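Local coordinates for protein dehydrogenase (Chromobacterium violaceum, PDB 3Q2I) that probably oxidises the sugar of UDP-GlcNAcA with NAD as cofactor, a step in making 2,3-diacetamido-2,3-dideoxy-D-mannuronic acid, at residues D11-R23 against L32-D46. Residues are numbered along the deposited sequence; the frame is centred on the assembly and turned at random.
With NAI (1,4-dihydronicotinamide adenine dinucleotide), chain B.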
ATOM      1  N   ASP A  11     -36.709  25.824  41.125  1.00 46.03           N
ATOM      2  CA  ASP A  11     -37.480  26.957  41.638  1.00 44.07           C
ATOM      3  C   ASP A  11     -36.830  28.271  41.251  1.00 44.66           C
ATOM      4  O   ASP A  11     -36.996  29.294  41.921  1.00 44.54           O
ATOM      5  CB  ASP A  11     -37.668  26.879  43.157  1.00 46.84           C
ATOM      6  CG  ASP A  11     -38.595  25.751  43.564  1.00 47.06           C
ATOM      7  OD1 ASP A  11     -39.690  25.623  42.972  1.00 46.78           O
ATOM      8  OD2 ASP A  11     -38.207  24.974  44.457  1.00 52.88           O
ATOM      9  N   ARG A  12     -36.094  28.240  40.146  1.00 40.30           N
ATOM     10  CA  ARG A  12     -35.536  29.462  39.596  1.00 37.49           C
ATOM     11  C   ARG A  12     -35.457  29.275  38.082  1.00 37.70           C
ATOM     12  O   ARG A  12     -35.727  28.197  37.548  1.00 36.96           O
ATOM     13  CB  ARG A  12     -34.157  29.746  40.201  1.00 36.29           C
ATOM     14  CG  ARG A  12     -33.209  28.549  40.209  1.00 35.35           C
ATOM     15  CD  ARG A  12     -31.803  28.996  40.573  1.00 39.33           C
ATOM     16  NE  ARG A  12     -30.820  27.921  40.543  1.00 36.80           N
ATOM     17  CZ  ARG A  12     -30.125  27.584  39.454  1.00 41.37           C
ATOM     18  NH1 ARG A  12     -30.346  28.195  38.294  1.00 36.96           N
ATOM     19  NH2 ARG A  12     -29.228  26.616  39.530  1.00 34.09           N
ATOM     20  N   LYS A  13     -35.132  30.339  37.368  1.00 34.68           N
ATOM     21  CA  LYS A  13     -34.819  30.162  35.956  1.00 33.69           C
ATOM     22  C   LYS A  13     -33.458  29.460  35.843  1.00 30.31           C
ATOM     23  O   LYS A  13     -32.595  29.593  36.716  1.00 27.78           O
ATOM     24  CB  LYS A  13     -34.806  31.526  35.271  1.00 33.57           C
ATOM     25  CG  LYS A  13     -36.189  32.185  35.198  1.00 36.84           C
ATOM     26  CD  LYS A  13     -36.056  33.668  34.926  1.00 37.46           C
ATOM     27  CE  LYS A  13     -37.424  34.348  34.838  1.00 42.48           C
ATOM     28  NZ  LYS A  13     -37.277  35.791  34.482  1.00 41.69           N
ATOM     29  N   ILE A  14     -33.279  28.694  34.766  1.00 30.30           N
ATOM     30  CA  ILE A  14     -31.928  28.263  34.366  1.00 31.36           C
ATOM     31  C   ILE A  14     -31.042  29.438  33.931  1.00 29.68           C
ATOM     32  O   ILE A  14     -31.487  30.326  33.197  1.00 30.29           O
ATOM     33  CB  ILE A  14     -31.996  27.272  33.179  1.00 33.52           C
ATOM     34  CG1 ILE A  14     -33.123  26.247  33.390  1.00 28.42           C
ATOM     35  CG2 ILE A  14     -30.616  26.625  32.955  1.00 30.76           C
ATOM     36  CD1 ILE A  14     -32.942  25.406  34.676  1.00 29.00           C
ATOM     37  N   ARG A  15     -29.793  29.430  34.377  1.00 27.20           N
ATOM     38  CA  ARG A  15     -28.881  30.515  34.125  1.00 27.62           C
ATOM     39  C   ARG A  15     -27.904  30.139  33.007  1.00 26.62           C
ATOM     40  O   ARG A  15     -27.328  29.046  33.064  1.00 27.68           O
ATOM     41  CB  ARG A  15     -28.164  30.887  35.412  1.00 30.35           C
ATOM     42  CG  ARG A  15     -29.210  31.326  36.456  1.00 31.13           C
ATOM     43  CD  ARG A  15     -28.574  31.644  37.776  1.00 36.73           C
ATOM     44  NE  ARG A  15     -28.231  30.461  38.559  1.00 49.01           N
ATOM     45  CZ  ARG A  15     -27.885  30.516  39.842  1.00 54.35           C
ATOM     46  NH1 ARG A  15     -27.849  31.690  40.457  1.00 59.68           N
ATOM     47  NH2 ARG A  15     -27.576  29.412  40.513  1.00 55.53           N
ATOM     48  N   PHE A  16     -27.775  31.023  32.025  1.00 26.21           N
ATOM     49  CA  PHE A  16     -26.844  30.839  30.886  1.00 23.34           C
ATOM     50  C   PHE A  16     -25.723  31.872  30.891  1.00 26.84           C
ATOM     51  O   PHE A  16     -25.913  33.045  31.245  1.00 26.06           O
ATOM     52  CB  PHE A  16     -27.645  30.945  29.604  1.00 19.71           C
ATOM     53  CG  PHE A  16     -28.544  29.761  29.333  1.00 25.75           C
ATOM     54  CD1 PHE A  16     -28.081  28.672  28.598  1.00 22.26           C
ATOM     55  CD2 PHE A  16     -29.821  29.678  29.886  1.00 26.40           C
ATOM     56  CE1 PHE A  16     -28.902  27.587  28.368  1.00 24.39           C
ATOM     57  CE2 PHE A  16     -30.650  28.600  29.652  1.00 25.84           C
ATOM     58  CZ  PHE A  16     -30.184  27.532  28.911  1.00 27.72           C
ATOM     59  N   ALA A  17     -24.517  31.477  30.472  1.00 25.44           N
ATOM     60  CA  ALA A  17     -23.487  32.454  30.144  1.00 21.81           C
ATOM     61  C   ALA A  17     -23.110  32.173  28.683  1.00 25.43           C
ATOM     62  O   ALA A  17     -23.336  31.039  28.177  1.00 22.42           O
ATOM     63  CB  ALA A  17     -22.265  32.301  31.028  1.00 24.26           C
ATOM     64  N   LEU A  18     -22.653  33.205  27.978  1.00 23.02           N
ATOM     65  CA  LEU A  18     -22.303  32.990  26.578  1.00 22.75           C
ATOM     66  C   LEU A  18     -20.945  33.579  26.210  1.00 26.09           C
ATOM     67  O   LEU A  18     -20.585  34.680  26.622  1.00 26.47           O
ATOM     68  CB  LEU A  18     -23.389  33.516  25.641  1.00 21.67           C
ATOM     69  CG  LEU A  18     -23.203  33.563  24.111  1.00 21.82           C
ATOM     70  CD1 LEU A  18     -24.468  33.316  23.371  1.00 20.88           C
ATOM     71  CD2 LEU A  18     -22.432  34.771  23.577  1.00 24.49           C
ATOM     72  N   VAL A  19     -20.150  32.846  25.433  1.00 23.08           N
ATOM     73  CA  VAL A  19     -18.864  33.380  24.993  1.00 24.61           C
ATOM     74  C   VAL A  19     -18.794  33.402  23.470  1.00 24.83           C
ATOM     75  O   VAL A  19     -19.163  32.415  22.809  1.00 22.86           O
ATOM     76  CB  VAL A  19     -17.655  32.613  25.622  1.00 26.72           C
ATOM     77  CG1 VAL A  19     -17.744  31.129  25.366  1.00 29.41           C
ATOM     78  CG2 VAL A  19     -16.334  33.194  25.194  1.00 26.17           C
ATOM     79  N   GLY A  20     -18.418  34.559  22.943  1.00 21.81           N
ATOM     80  CA  GLY A  20     -18.428  34.788  21.490  1.00 22.87           C
ATOM     81  C   GLY A  20     -19.637  35.518  20.942  1.00 19.59           C
ATOM     82  O   GLY A  20     -20.627  34.946  20.506  1.00 22.01           O
ATOM     83  N   CYS A  21     -19.549  36.847  21.009  1.00 25.25           N
ATOM     84  CA  CYS A  21     -20.729  37.638  20.781  1.00 20.91           C
ATOM     85  C   CYS A  21     -20.722  38.059  19.304  1.00 24.65           C
ATOM     86  O   CYS A  21     -20.601  39.256  18.985  1.00 24.42           O
ATOM     87  CB  CYS A  21     -20.620  38.913  21.631  1.00 24.17           C
ATOM     88  SG  CYS A  21     -20.898  38.565  23.390  1.00 26.29           S
ATOM     89  N   GLY A  22     -20.770  37.080  18.406  1.00 23.31           N
ATOM     90  CA  GLY A  22     -20.851  37.371  16.966  1.00 22.83           C
ATOM     91  C   GLY A  22     -22.186  37.098  16.309  1.00 24.42           C
ATOM     92  O   GLY A  22     -23.265  37.263  16.906  1.00 24.55           O
ATOM     93  N   ARG A  23     -22.124  36.653  15.054  1.00 20.88           N
ATOM     94  CA  ARG A  23     -23.277  36.429  14.233  1.00 21.35           C
ATOM     95  C   ARG A  23     -24.304  35.472  14.818  1.00 25.79           C
ATOM     96  O   ARG A  23     -25.490  35.858  14.945  1.00 26.63           O
ATOM     97  CB  ARG A  23     -22.839  36.058  12.793  1.00 22.98           C
ATOM     98  CG  ARG A  23     -23.913  36.130  11.717  1.00 31.00           C
ATOM     99  CD  ARG A  23     -23.322  35.773  10.339  1.00 35.71           C
ATOM    100  NE  ARG A  23     -22.124  36.564  10.072  1.00 40.47           N
ATOM    101  CZ  ARG A  23     -21.168  36.261   9.192  1.00 45.41           C
ATOM    102  NH1 ARG A  23     -21.200  35.135   8.461  1.00 34.59           N
ATOM    103  NH2 ARG A  23     -20.160  37.116   9.052  1.00 42.04           N
ATOM    104  N   LEU A  32     -33.198  32.918  23.825  1.00 30.06           N
ATOM    105  CA  LEU A  32     -33.227  33.107  25.267  1.00 31.24           C
ATOM    106  C   LEU A  32     -34.294  34.138  25.645  1.00 34.49           C
ATOM    107  O   LEU A  32     -35.021  33.941  26.630  1.00 33.04           O
ATOM    108  CB  LEU A  32     -31.865  33.532  25.791  1.00 29.42           C
ATOM    109  CG  LEU A  32     -30.916  32.334  25.968  1.00 30.85           C
ATOM    110  CD1 LEU A  32     -29.487  32.836  25.899  1.00 31.75           C
ATOM    111  CD2 LEU A  32     -31.209  31.633  27.276  1.00 35.07           C
ATOM    112  N   GLU A  33     -34.407  35.190  24.833  1.00 33.76           N
ATOM    113  CA  GLU A  33     -35.501  36.171  24.995  1.00 34.66           C
ATOM    114  C   GLU A  33     -36.865  35.510  24.964  1.00 37.11           C
ATOM    115  O   GLU A  33     -37.708  35.785  25.828  1.00 37.44           O
ATOM    116  CB  GLU A  33     -35.434  37.293  23.947  1.00 34.59           C
ATOM    117  CG  GLU A  33     -34.435  38.366  24.354  1.00 36.83           C
ATOM    118  CD  GLU A  33     -33.898  39.145  23.174  1.00 42.55           C
ATOM    119  OE1 GLU A  33     -34.537  39.077  22.101  1.00 42.60           O
ATOM    120  OE2 GLU A  33     -32.834  39.792  23.317  1.00 47.30           O
ATOM    121  N   LYS A  34     -37.096  34.659  23.970  1.00 34.57           N
ATOM    122  CA  LYS A  34     -38.296  33.841  23.944  1.00 34.27           C
ATOM    123  C   LYS A  34     -38.515  33.054  25.233  1.00 36.04           C
ATOM    124  O   LYS A  34     -39.628  32.973  25.730  1.00 35.06           O
ATOM    125  CB  LYS A  34     -38.356  32.937  22.718  1.00 34.84           C
ATOM    126  CG  LYS A  34     -38.411  33.738  21.423  1.00 39.59           C
ATOM    127  CD  LYS A  34     -38.056  32.901  20.209  1.00 43.09           C
ATOM    128  CE  LYS A  34     -39.162  32.985  19.183  1.00 47.56           C
ATOM    129  NZ  LYS A  34     -38.638  33.390  17.848  1.00 49.84           N
ATOM    130  N   HIS A  35     -37.463  32.474  25.789  1.00 34.66           N
ATOM    131  CA  HIS A  35     -37.668  31.530  26.877  1.00 34.09           C
ATOM    132  C   HIS A  35     -37.464  32.287  28.193  1.00 32.50           C
ATOM    133  O   HIS A  35     -37.118  31.691  29.225  1.00 33.04           O
ATOM    134  CB  HIS A  35     -36.770  30.281  26.750  1.00 32.47           C
ATOM    135  CG  HIS A  35     -37.135  29.371  25.614  1.00 33.92           C
ATOM    136  ND1 HIS A  35     -38.333  28.692  25.555  1.00 37.84           N
ATOM    137  CD2 HIS A  35     -36.474  29.065  24.466  1.00 27.35           C
ATOM    138  CE1 HIS A  35     -38.383  27.982  24.441  1.00 39.16           C
ATOM    139  NE2 HIS A  35     -37.272  28.204  23.758  1.00 31.09           N
ATOM    140  N   ALA A  36     -37.723  33.598  28.184  1.00 30.94           N
ATOM    141  CA  ALA A  36     -37.353  34.429  29.339  1.00 34.73           C
ATOM    142  C   ALA A  36     -38.007  34.052  30.689  1.00 34.13           C
ATOM    143  O   ALA A  36     -37.493  34.421  31.740  1.00 37.62           O
ATOM    144  CB  ALA A  36     -37.597  35.920  29.051  1.00 34.38           C
ATOM    145  N   ASP A  37     -39.117  33.330  30.684  1.00 35.30           N
ATOM    146  CA  ASP A  37     -39.724  32.903  31.944  1.00 38.03           C
ATOM    147  C   ASP A  37     -39.028  31.709  32.592  1.00 39.10           C
ATOM    148  O   ASP A  37     -39.147  31.517  33.801  1.00 36.91           O
ATOM    149  CB  ASP A  37     -41.205  32.559  31.755  1.00 40.28           C
ATOM    150  CG  ASP A  37     -42.085  33.800  31.580  1.00 45.93           C
ATOM    151  OD1 ASP A  37     -41.685  34.919  31.985  1.00 48.74           O
ATOM    152  OD2 ASP A  37     -43.194  33.655  31.019  1.00 54.27           O
ATOM    153  N   ARG A  38     -38.293  30.917  31.800  1.00 37.35           N
ATOM    154  CA  ARG A  38     -37.643  29.689  32.266  1.00 37.97           C
ATOM    155  C   ARG A  38     -36.130  29.880  32.352  1.00 34.82           C
ATOM    156  O   ARG A  38     -35.407  29.109  32.993  1.00 33.57           O
ATOM    157  CB  ARG A  38     -37.958  28.503  31.348  1.00 39.03           C
ATOM    158  CG  ARG A  38     -39.260  27.758  31.623  1.00 44.95           C
ATOM    159  CD  ARG A  38     -39.334  26.429  30.878  1.00 46.21           C
ATOM    160  NE  ARG A  38     -39.408  26.646  29.438  1.00 41.93           N
ATOM    161  CZ  ARG A  38     -39.247  25.725  28.491  1.00 39.27           C
ATOM    162  NH1 ARG A  38     -39.354  26.109  27.229  1.00 41.35           N
ATOM    163  NH2 ARG A  38     -39.006  24.442  28.770  1.00 30.42           N
ATOM    164  N   ALA A  39     -35.630  30.914  31.681  1.00 34.33           N
ATOM    165  CA  ALA A  39     -34.197  31.041  31.454  1.00 34.58           C
ATOM    166  C   ALA A  39     -33.763  32.498  31.454  1.00 34.65           C
ATOM    167  O   ALA A  39     -34.477  33.370  30.945  1.00 36.89           O
ATOM    168  CB  ALA A  39     -33.836  30.423  30.090  1.00 33.50           C
ATOM    169  N   GLU A  40     -32.552  32.748  31.938  1.00 32.43           N
ATOM    170  CA  GLU A  40     -31.935  34.046  31.748  1.00 33.85           C
ATOM    171  C   GLU A  40     -30.457  33.975  31.374  1.00 33.14           C
ATOM    172  O   GLU A  40     -29.728  33.070  31.794  1.00 31.37           O
ATOM    173  CB  GLU A  40     -32.070  34.885  33.018  1.00 32.89           C
ATOM    174  CG  GLU A  40     -31.283  34.324  34.193  1.00 37.54           C
ATOM    175  CD  GLU A  40     -31.778  34.856  35.530  1.00 49.34           C
ATOM    176  OE1 GLU A  40     -31.670  34.118  36.538  1.00 41.51           O
ATOM    177  OE2 GLU A  40     -32.261  36.012  35.554  1.00 47.90           O
ATOM    178  N   LEU A  41     -30.034  34.972  30.603  1.00 30.57           N
ATOM    179  CA  LEU A  41     -28.640  35.128  30.219  1.00 30.69           C
ATOM    180  C   LEU A  41     -28.000  36.155  31.145  1.00 30.53           C
ATOM    181  O   LEU A  41     -28.338  37.338  31.084  1.00 34.97           O
ATOM    182  CB  LEU A  41     -28.561  35.563  28.749  1.00 27.53           C
ATOM    183  CG  LEU A  41     -27.151  35.798  28.208  1.00 27.85           C
ATOM    184  CD1 LEU A  41     -26.387  34.474  28.081  1.00 25.03           C
ATOM    185  CD2 LEU A  41     -27.397  36.376  26.817  1.00 27.44           C
ATOM    186  N   ILE A  42     -27.064  35.724  31.978  1.00 30.36           N
ATOM    187  CA  ILE A  42     -26.523  36.561  33.035  1.00 31.52           C
ATOM    188  C   ILE A  42     -25.104  37.059  32.799  1.00 32.16           C
ATOM    189  O   ILE A  42     -24.637  37.959  33.498  1.00 32.00           O
ATOM    190  CB  ILE A  42     -26.616  35.861  34.420  1.00 30.44           C
ATOM    191  CG1 ILE A  42     -26.010  34.451  34.330  1.00 33.25           C
ATOM    192  CG2 ILE A  42     -28.079  35.660  34.811  1.00 35.09           C
ATOM    193  CD1 ILE A  42     -25.521  33.887  35.664  1.00 29.75           C
ATOM    194  N   ASP A  43     -24.382  36.477  31.827  1.00 29.75           N
ATOM    195  CA  ASP A  43     -23.005  36.871  31.625  1.00 26.30           C
ATOM    196  C   ASP A  43     -22.644  36.621  30.151  1.00 26.43           C
ATOM    197  O   ASP A  43     -23.100  35.623  29.593  1.00 26.85           O
ATOM    198  CB  ASP A  43     -22.093  36.004  32.491  1.00 25.84           C
ATOM    199  CG  ASP A  43     -22.243  36.311  33.961  1.00 30.74           C
ATOM    200  OD1 ASP A  43     -21.615  37.307  34.404  1.00 30.92           O
ATOM    201  OD2 ASP A  43     -22.983  35.568  34.637  1.00 30.99           O
ATOM    202  N   VAL A  44     -21.927  37.561  29.545  1.00 24.05           N
ATOM    203  CA  VAL A  44     -21.504  37.432  28.142  1.00 24.49           C
ATOM    204  C   VAL A  44     -20.029  37.767  28.067  1.00 24.63           C
ATOM    205  O   VAL A  44     -19.468  38.504  28.896  1.00 27.09           O
ATOM    206  CB  VAL A  44     -22.321  38.268  27.133  1.00 21.88           C
ATOM    207  CG1 VAL A  44     -23.717  37.747  26.987  1.00 23.75           C
ATOM    208  CG2 VAL A  44     -22.289  39.788  27.490  1.00 23.96           C
ATOM    209  N   CYS A  45     -19.344  37.176  27.073  1.00 25.11           N
ATOM    210  CA  CYS A  45     -17.907  37.329  26.978  1.00 26.71           C
ATOM    211  C   CYS A  45     -17.517  37.479  25.504  1.00 26.42           C
ATOM    212  O   CYS A  45     -18.017  36.734  24.653  1.00 25.74           O
ATOM    213  CB  CYS A  45     -17.199  36.086  27.533  1.00 26.27           C
ATOM    214  SG  CYS A  45     -15.423  36.111  27.263  1.00 30.13           S
ATOM    215  N   ASP A  46     -16.658  38.458  25.226  1.00 26.19           N
ATOM    216  CA  ASP A  46     -16.033  38.622  23.908  1.00 25.20           C
ATOM    217  C   ASP A  46     -14.700  39.341  24.006  1.00 29.03           C
ATOM    218  O   ASP A  46     -14.534  40.271  24.828  1.00 30.33           O
ATOM    219  CB  ASP A  46     -16.990  39.256  22.884  1.00 25.84           C
ATOM    220  CG  ASP A  46     -16.601  38.935  21.442  1.00 24.69           C
ATOM    221  OD1 ASP A  46     -15.430  39.204  21.090  1.00 28.09           O
ATOM    222  OD2 ASP A  46     -17.444  38.405  20.694  1.00 26.40           O
TER
HETATM  223  PA  NAI B 500     -18.343  35.281  14.294  1.00 22.96           P
HETATM  224  O1A NAI B 500     -17.001  35.525  13.737  1.00 20.45           O
HETATM  225  O2A NAI B 500     -19.561  36.196  13.829  1.00 24.17           O
HETATM  226  O5B NAI B 500     -18.378  35.311  15.873  1.00 22.42           O
HETATM  227  C5B NAI B 500     -17.081  35.433  16.387  1.00 28.58           C
HETATM  228  C4B NAI B 500     -17.189  35.850  17.847  1.00 26.75           C
HETATM  229  O4B NAI B 500     -16.297  35.155  18.735  1.00 20.89           O
HETATM  230  C3B NAI B 500     -16.606  37.244  17.609  1.00 27.03           C
HETATM  231  O3B NAI B 500     -17.454  38.252  18.179  1.00 26.72           O
HETATM  232  C2B NAI B 500     -15.159  37.160  18.124  1.00 23.48           C
HETATM  233  O2B NAI B 500     -14.626  38.393  18.591  1.00 25.97           O
HETATM  234  C1B NAI B 500     -15.404  36.163  19.281  1.00 20.12           C
HETATM  235  N9A NAI B 500     -14.196  35.566  19.801  1.00 23.37           N
HETATM  236  C8A NAI B 500     -13.152  35.052  19.070  1.00 25.99           C
HETATM  237  N7A NAI B 500     -12.283  34.538  19.895  1.00 20.38           N
HETATM  238  C5A NAI B 500     -12.751  34.595  21.187  1.00 23.24           C
HETATM  239  C6A NAI B 500     -12.260  34.228  22.457  1.00 22.51           C
HETATM  240  N6A NAI B 500     -11.048  33.591  22.620  1.00 25.52           N
HETATM  241  N1A NAI B 500     -13.008  34.504  23.539  1.00 27.77           N
HETATM  242  C2A NAI B 500     -14.162  35.123  23.398  1.00 19.77           C
HETATM  243  N3A NAI B 500     -14.690  35.506  22.237  1.00 22.06           N
HETATM  244  C4A NAI B 500     -13.976  35.270  21.115  1.00 20.87           C
HETATM  245  O3  NAI B 500     -18.741  33.777  13.952  1.00 20.00           O
HETATM  246  PN  NAI B 500     -20.139  33.117  13.946  1.00 20.97           P
HETATM  247  O1N NAI B 500     -20.695  33.036  12.552  1.00 22.08           O
HETATM  248  O2N NAI B 500     -21.117  33.643  15.024  1.00 27.20           O
HETATM  249  O5D NAI B 500     -19.879  31.520  14.126  1.00 20.79           O
HETATM  250  C5D NAI B 500     -19.722  31.238  15.497  1.00 18.69           C
HETATM  251  C4D NAI B 500     -19.800  29.737  15.764  1.00 20.26           C
HETATM  252  O4D NAI B 500     -21.161  29.382  15.472  1.00 21.32           O
HETATM  253  C3D NAI B 500     -18.979  28.858  14.779  1.00 18.78           C
HETATM  254  O3D NAI B 500     -18.591  27.694  15.513  1.00 19.84           O
HETATM  255  C2D NAI B 500     -20.008  28.438  13.722  1.00 20.58           C
HETATM  256  O2D NAI B 500     -19.724  27.156  13.167  1.00 20.69           O
HETATM  257  C1D NAI B 500     -21.337  28.342  14.527  1.00 19.52           C
HETATM  258  N1N NAI B 500     -22.512  28.544  13.710  1.00 19.05           N
HETATM  259  C2N NAI B 500     -23.502  27.679  13.779  1.00 21.58           C
HETATM  260  C3N NAI B 500     -24.635  27.773  12.962  1.00 19.23           C
HETATM  261  C7N NAI B 500     -25.754  26.811  13.074  1.00 18.50           C
HETATM  262  O7N NAI B 500     -26.542  26.538  12.187  1.00 22.38           O
HETATM  263  N7N NAI B 500     -25.961  26.145  14.248  1.00 17.49           N
HETATM  264  C4N NAI B 500     -24.634  28.786  11.981  1.00 20.78           C
HETATM  265  C5N NAI B 500     -23.622  29.730  12.022  1.00 21.55           C
HETATM  266  C6N NAI B 500     -22.561  29.594  12.881  1.00 19.54           C
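With CG of Asp46 trans to its backbone N (chi1 -157°), the carboxylate reaches Cys21, while with CG of Phe16 beside its backbone N and anti to the carbonyl carbon (chi1 -72°), the ring meets Leu32. The two contacts mark distant points of one Rossmann beta-alpha-beta unit, in which strands 14-19 and 39-45 run parallel, 8° apart, joined through helix 25-34.

A ladder of backbone bonds defines the pairing: Ile14 O accepts from Glu40 N, Phe16 N gives to Glu40 O, and Phe16 O accepts from Ile42 N. The register then slips by one residue at Ile42 and Asp43, consistent with a beta bulge, as Leu18 N bonding to Asp43 O rather than Ile42 O indicates; between these rungs Asp43 N, though buried, has no partner. Gly20 N ends the ladder on Cys45 O.

On the face that carries Ile14, Phe16 and Leu18, Leu32 CD2 lies over one face of the Phe16 ring, 4.0 Å from its centroid, a CH-pi contact. Ala39 CB approaches CE2 of the same ring obliquely at 3.7 Å, and Ile78 and Ile80 of strand 78-81 add further contacts to Phe16.

At the C-terminal ends of the strands, the glycine-rich turn of a GxGxxA-type pattern meets NADH. Arg23 N donates to O2A of the diphosphate at 2.9 Å, and Val19 CG2 comes within 3.4 Å of adenine C2A, with Cys45 SG 3.7 Å from that methyl. Asp46 grips the adenosine ribose with both oxygens: OD1 accepts from O2B at 2.7 Å, and OD2 from O3B at 2.5 Å. The Cys21 amide N also donates to Asp46 OD2, 2.6 Å away on the anti side of that oxygen, somewhat out of the carboxylate plane.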